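Local coordinates for protein multisubunit Na+/H+ antiporter, D subunit (Anoxybacillus flavithermus, PDB 6Z16) that probably moves ions across the cell membrane as one antiporter-like subunit of a multisubunit Na+/H+ exchange complex, at residues 32-37 / 92-97; 39-44 / 85-90. All blocks are in the same frame, centred on the assembly; numbering follows the deposited sequence.

Contact 1: residues 32-37 / 92-97; sequences VSLAAT and CLVYSF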
loop_
_atom_site.group_PDB
_atom_site.type_symbol
_atom_site.label_atom_id
_atom_site.label_comp_id
_atom_site.label_asym_id
_atom_site.label_seq_id
_atom_site.Cartn_x
_atom_site.Cartn_y
_atom_site.Cartn_z
ATOM N N VAL D 32 -49.697 13.715 -15.440
ATOM C CA VAL D 32 -48.443 14.460 -15.542
ATOM C C VAL D 32 -48.300 15.111 -16.914
ATOM O O VAL D 32 -47.924 16.290 -17.012
ATOM C CB VAL D 32 -47.252 13.540 -15.211
ATOM C CG1 VAL D 32 -45.936 14.220 -15.519
ATOM C CG2 VAL D 32 -47.279 13.173 -13.750
ATOM N N SER D 33 -48.638 14.383 -17.990
ATOM C CA SER D 33 -48.551 14.956 -19.331
ATOM C C SER D 33 -49.544 16.099 -19.528
ATOM O O SER D 33 -49.203 17.116 -20.146
ATOM C CB SER D 33 -48.764 13.862 -20.372
ATOM O OG SER D 33 -50.043 13.281 -20.239
ATOM N N LEU D 34 -50.749 15.980 -18.957
ATOM C CA LEU D 34 -51.746 17.042 -19.061
ATOM C C LEU D 34 -51.307 18.299 -18.320
ATOM O O LEU D 34 -51.385 19.411 -18.866
ATOM C CB LEU D 34 -53.081 16.537 -18.523
ATOM C CG LEU D 34 -54.271 17.489 -18.544
ATOM C CD1 LEU D 34 -54.589 17.910 -19.961
ATOM C CD2 LEU D 34 -55.469 16.822 -17.901
ATOM N N ALA D 35 -50.825 18.140 -17.082
ATOM C CA ALA D 35 -50.389 19.288 -16.294
ATOM C C ALA D 35 -49.175 19.965 -16.913
ATOM O O ALA D 35 -49.089 21.201 -16.937
ATOM C CB ALA D 35 -50.083 18.852 -14.865
ATOM N N ALA D 36 -48.255 19.177 -17.472
ATOM C CA ALA D 36 -47.075 19.766 -18.088
ATOM C C ALA D 36 -47.399 20.452 -19.406
ATOM O O ALA D 36 -46.765 21.455 -19.744
ATOM C CB ALA D 36 -46.018 18.698 -18.302
ATOM N N THR D 37 -48.390 19.955 -20.150
ATOM C CA THR D 37 -48.775 20.629 -21.386
ATOM C C THR D 37 -49.486 21.949 -21.098
ATOM O O THR D 37 -49.276 22.942 -21.809
ATOM C CB THR D 37 -49.656 19.706 -22.224
ATOM O OG1 THR D 37 -49.000 18.443 -22.372
ATOM C CG2 THR D 37 -49.854 20.284 -23.605
ATOM N N CYS D 92 -54.474 17.757 -29.140
ATOM C CA CYS D 92 -54.148 16.401 -29.562
ATOM C C CYS D 92 -53.924 15.478 -28.373
ATOM O O CYS D 92 -54.210 14.282 -28.463
ATOM C CB CYS D 92 -52.921 16.414 -30.464
ATOM S SG CYS D 92 -53.177 17.207 -32.060
ATOM N N LEU D 93 -53.470 16.018 -27.238
ATOM C CA LEU D 93 -53.265 15.189 -26.056
ATOM C C LEU D 93 -54.587 14.767 -25.428
ATOM O O LEU D 93 -54.733 13.617 -24.996
ATOM C CB LEU D 93 -52.403 15.933 -25.043
ATOM C CG LEU D 93 -52.054 15.142 -23.787
ATOM C CD1 LEU D 93 -51.288 13.891 -24.162
ATOM C CD2 LEU D 93 -51.253 16.001 -22.845
ATOM N N VAL D 94 -55.566 15.673 -25.370
ATOM C CA VAL D 94 -56.860 15.276 -24.814
ATOM C C VAL D 94 -57.578 14.310 -25.760
ATOM O O VAL D 94 -58.212 13.328 -25.320
ATOM C CB VAL D 94 -57.704 16.520 -24.488
ATOM C CG1 VAL D 94 -59.017 16.123 -23.857
ATOM C CG2 VAL D 94 -56.941 17.435 -23.560
ATOM N N TYR D 95 -57.423 14.520 -27.076
ATOM C CA TYR D 95 -57.940 13.539 -28.025
ATOM C C TYR D 95 -57.225 12.200 -27.882
ATOM O O TYR D 95 -57.839 11.148 -28.078
ATOM C CB TYR D 95 -57.804 14.059 -29.458
ATOM C CG TYR D 95 -58.583 13.243 -30.467
ATOM C CD1 TYR D 95 -59.922 13.495 -30.699
ATOM C CD2 TYR D 95 -57.991 12.198 -31.155
ATOM C CE1 TYR D 95 -60.639 12.748 -31.609
ATOM C CE2 TYR D 95 -58.703 11.444 -32.054
ATOM C CZ TYR D 95 -60.023 11.721 -32.276
ATOM O OH TYR D 95 -60.722 10.961 -33.178
ATOM N N SER D 96 -55.939 12.224 -27.514
ATOM C CA SER D 96 -55.189 10.999 -27.268
ATOM C C SER D 96 -55.683 10.280 -26.026
ATOM O O SER D 96 -55.613 9.048 -25.964
ATOM C CB SER D 96 -53.707 11.324 -27.120
ATOM O OG SER D 96 -53.201 11.946 -28.282
ATOM N N PHE D 97 -56.133 11.036 -25.017
ATOM C CA PHE D 97 -56.744 10.426 -23.835
ATOM C C PHE D 97 -57.982 9.640 -24.224
ATOM O O PHE D 97 -58.197 8.522 -23.744
ATOM C CB PHE D 97 -57.149 11.473 -22.795
ATOM C CG PHE D 97 -56.010 12.186 -22.131
ATOM C CD1 PHE D 97 -54.709 11.747 -22.250
ATOM C CD2 PHE D 97 -56.264 13.304 -21.360
ATOM C CE1 PHE D 97 -53.688 12.420 -21.635
ATOM C CE2 PHE D 97 -55.249 13.976 -20.743
ATOM C CZ PHE D 97 -53.960 13.535 -20.881
#

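Contact 2: residues 39-44 / 85-90; sequences GLVVAS and TSIIAL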
loop_
_atom_site.group_PDB
_atom_site.type_symbol
_atom_site.label_atom_id
_atom_site.label_comp_id
_atom_site.label_asym_id
_atom_site.label_seq_id
_atom_site.Cartn_x
_atom_site.Cartn_y
_atom_site.Cartn_z
ATOM N N GLY D 39 -48.890 23.794 -18.431
ATOM C CA GLY D 39 -47.784 24.669 -18.072
ATOM C C GLY D 39 -46.964 25.131 -19.263
ATOM O O GLY D 39 -46.446 26.252 -19.269
ATOM N N LEU D 40 -46.860 24.287 -20.293
ATOM C CA LEU D 40 -46.208 24.676 -21.542
ATOM C C LEU D 40 -46.954 25.806 -22.239
ATOM O O LEU D 40 -46.331 26.746 -22.748
ATOM C CB LEU D 40 -46.107 23.459 -22.459
ATOM C CG LEU D 40 -45.477 23.628 -23.834
ATOM C CD1 LEU D 40 -44.043 24.031 -23.680
ATOM C CD2 LEU D 40 -45.597 22.342 -24.620
ATOM N N VAL D 41 -48.290 25.720 -22.277
ATOM C CA VAL D 41 -49.105 26.775 -22.885
ATOM C C VAL D 41 -48.944 28.090 -22.126
ATOM O O VAL D 41 -48.782 29.161 -22.732
ATOM C CB VAL D 41 -50.581 26.339 -22.955
ATOM C CG1 VAL D 41 -51.446 27.455 -23.492
ATOM C CG2 VAL D 41 -50.733 25.117 -23.820
ATOM N N VAL D 42 -48.937 28.021 -20.790
ATOM C CA VAL D 42 -48.796 29.231 -19.978
ATOM C C VAL D 42 -47.408 29.851 -20.153
ATOM O O VAL D 42 -47.271 31.077 -20.283
ATOM C CB VAL D 42 -49.109 28.913 -18.505
ATOM C CG1 VAL D 42 -48.873 30.118 -17.619
ATOM C CG2 VAL D 42 -50.545 28.460 -18.366
ATOM N N ALA D 43 -46.367 29.016 -20.224
ATOM C CA ALA D 43 -45.008 29.525 -20.401
ATOM C C ALA D 43 -44.794 30.116 -21.788
ATOM O O ALA D 43 -44.075 31.114 -21.932
ATOM C CB ALA D 43 -43.997 28.411 -20.144
ATOM N N SER D 44 -45.422 29.535 -22.813
ATOM C CA SER D 44 -45.305 30.083 -24.159
ATOM C C SER D 44 -46.047 31.407 -24.291
ATOM O O SER D 44 -45.575 32.320 -24.982
ATOM C CB SER D 44 -45.814 29.065 -25.170
ATOM O OG SER D 44 -47.174 28.775 -24.940
ATOM N N THR D 85 -48.001 25.717 -31.496
ATOM C CA THR D 85 -47.611 24.335 -31.233
ATOM C C THR D 85 -48.167 23.841 -29.904
ATOM O O THR D 85 -48.646 22.706 -29.805
ATOM C CB THR D 85 -46.083 24.241 -31.237
ATOM O OG1 THR D 85 -45.574 24.678 -32.502
ATOM C CG2 THR D 85 -45.622 22.828 -30.969
ATOM N N SER D 86 -48.142 24.704 -28.884
ATOM C CA SER D 86 -48.625 24.346 -27.554
ATOM C C SER D 86 -50.126 24.080 -27.551
ATOM O O SER D 86 -50.591 23.109 -26.934
ATOM C CB SER D 86 -48.287 25.469 -26.582
ATOM O OG SER D 86 -46.891 25.687 -26.522
ATOM N N ILE D 87 -50.890 24.929 -28.244
ATOM C CA ILE D 87 -52.341 24.755 -28.327
ATOM C C ILE D 87 -52.693 23.467 -29.069
ATOM O O ILE D 87 -53.557 22.686 -28.627
ATOM C CB ILE D 87 -52.980 25.985 -28.999
ATOM C CG1 ILE D 87 -52.734 27.243 -28.170
ATOM C CG2 ILE D 87 -54.454 25.773 -29.222
ATOM C CD1 ILE D 87 -53.318 27.186 -26.794
ATOM N N ILE D 88 -52.016 23.223 -30.202
ATOM C CA ILE D 88 -52.250 22.004 -30.980
ATOM C C ILE D 88 -51.886 20.769 -30.164
ATOM O O ILE D 88 -52.604 19.759 -30.189
ATOM C CB ILE D 88 -51.467 22.057 -32.307
ATOM C CG1 ILE D 88 -51.987 23.173 -33.203
ATOM C CG2 ILE D 88 -51.575 20.756 -33.076
ATOM C CD1 ILE D 88 -51.054 23.495 -34.347
ATOM N N ALA D 89 -50.806 20.856 -29.382
ATOM C CA ALA D 89 -50.365 19.735 -28.560
ATOM C C ALA D 89 -51.365 19.415 -27.458
ATOM O O ALA D 89 -51.635 18.241 -27.191
ATOM C CB ALA D 89 -48.995 20.042 -27.963
ATOM N N LEU D 90 -51.939 20.446 -26.830
ATOM C CA LEU D 90 -52.941 20.221 -25.790
ATOM C C LEU D 90 -54.202 19.562 -26.346
ATOM O O LEU D 90 -54.728 18.603 -25.752
ATOM C CB LEU D 90 -53.276 21.547 -25.115
ATOM C CG LEU D 90 -54.311 21.525 -24.000
ATOM C CD1 LEU D 90 -53.871 20.611 -22.882
ATOM C CD2 LEU D 90 -54.509 22.932 -23.490
#

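Contact 1: residues 32-37 / 92-97
Leu93 and Phe97 reach from helix 76-99 to Ser33, Leu34 and Thr37 of helix 26-53. The tight part lies at Leu93. Its CG stands anti to the backbone N (chi1 -177°), and branch CD2 carries the touching. That methyl lies 3.4 Å from Thr37 OG1 and 3.6 Å from Ser33 O. The two side chains, Thr37 and Leu93, cross obliquely. Thr37 OG1 is turned back on its own helix and donates to Ser33 O at 2.6 Å. Thr37 N also donates to this carbonyl, from the opposite face of its plane. Two bonds thus grip the oxygen that the leucine methyl approaches. Ser33 OG, beside Leu93 and the Phe97 rim, turns back to its own helix, where Gln29 O is the stronger acceptor and Arg30 O a second.

The segments are antiparallel neighbours in a bundle of transmembrane helices, within an antiporter subunit related to those of complex I. Their axes stay 10.7 Å apart, and large side chains bridge the distance.

Phe97 enters edge first. Ser33 OG and Leu34 CB both lie at its rim, in the ring plane, and CZ is 3.9 Å from Leu34 CB. Phe97 CE2 lies 4.0 Å from Leu34 CD2, with CD1 little farther. The Leu34 and Phe97 side chains cross at about a right angle. An alanine in place of Phe97 would probably open a gap beside Leu34 and leave the Leu34 methyls freer to turn.

The looser side lies toward lipid. Leu34 CD1 comes only to 4.3 Å from Val94 CG2, and both residues touch a bound phosphatidylethanolamine. On the protein side, Tyr110 of helix 109-124 packs on Ser33 and Leu93, and Phe113 on Leu93.

Contact 2: residues 39-44 / 85-90
Val41 and Ser86 meet at the closest backbone approach of the two segments, where their CA atoms are 5.3 Å apart. The apolar contacts spread from Val41. Its CG2 packs on Ser86 CB at 3.7 Å. With CG1 anti to the backbone N (chi1 176°), the other methyl reaches Ile87 CD1 at 3.8 Å. The Val41 and Ile87 side chains cross at about a right angle. Leu90 CD2 touches Val41 CG2 more loosely, at 4.4 Å.

Two small hydroxyls make up the polar part. Ser86 OG sits 3.5 Å from Ser44 OG. Leu40 CG also rests against Ser86 OG, so an apolar branch lies beside the hydroxyl. Ser86 OG has its hydrogen bond within its own helix, to Val82 O. Ser44 OG lies 2.8 Å from Val41 O and 3.1 Å from Leu40 O. Each hydroxyl is therefore turned back toward its own backbone while lying in the buried seam.

Around the pair, Leu40 also packs on Pro12 of helix 7-18 and Ile117 of helix 109-124. The small serines probably help the axes come within 9.0 Å, with N-to-C directions 164° apart. The two segments are thus antiparallel neighbours in the transmembrane helix bundle of an Mrp antiporter subunit, a family related to the antiporter-like subunits of complex I.

How the contacts relate
Contacts 1 and 2 join the same antiparallel pair, helix 26-53 and helix 76-99, at neighbouring levels with centres about 10 Å apart. Both are largely buried, and contact 2 lies nearer the centre of the chain. The helices also stand closer there. Contact 1 fills a wider space with an aromatic ring and leucines, whereas contact 2 relies on serines and a valine. The levels join directly: Thr37 CG2 packs 3.8 Å from Leu90 CA, and Leu34 CD1 is 4.0 Å from Leu90 CD1. Leu34, Leu90 and Val94 also share one phosphatidylethanolamine pocket, so each contact has a side at lipid.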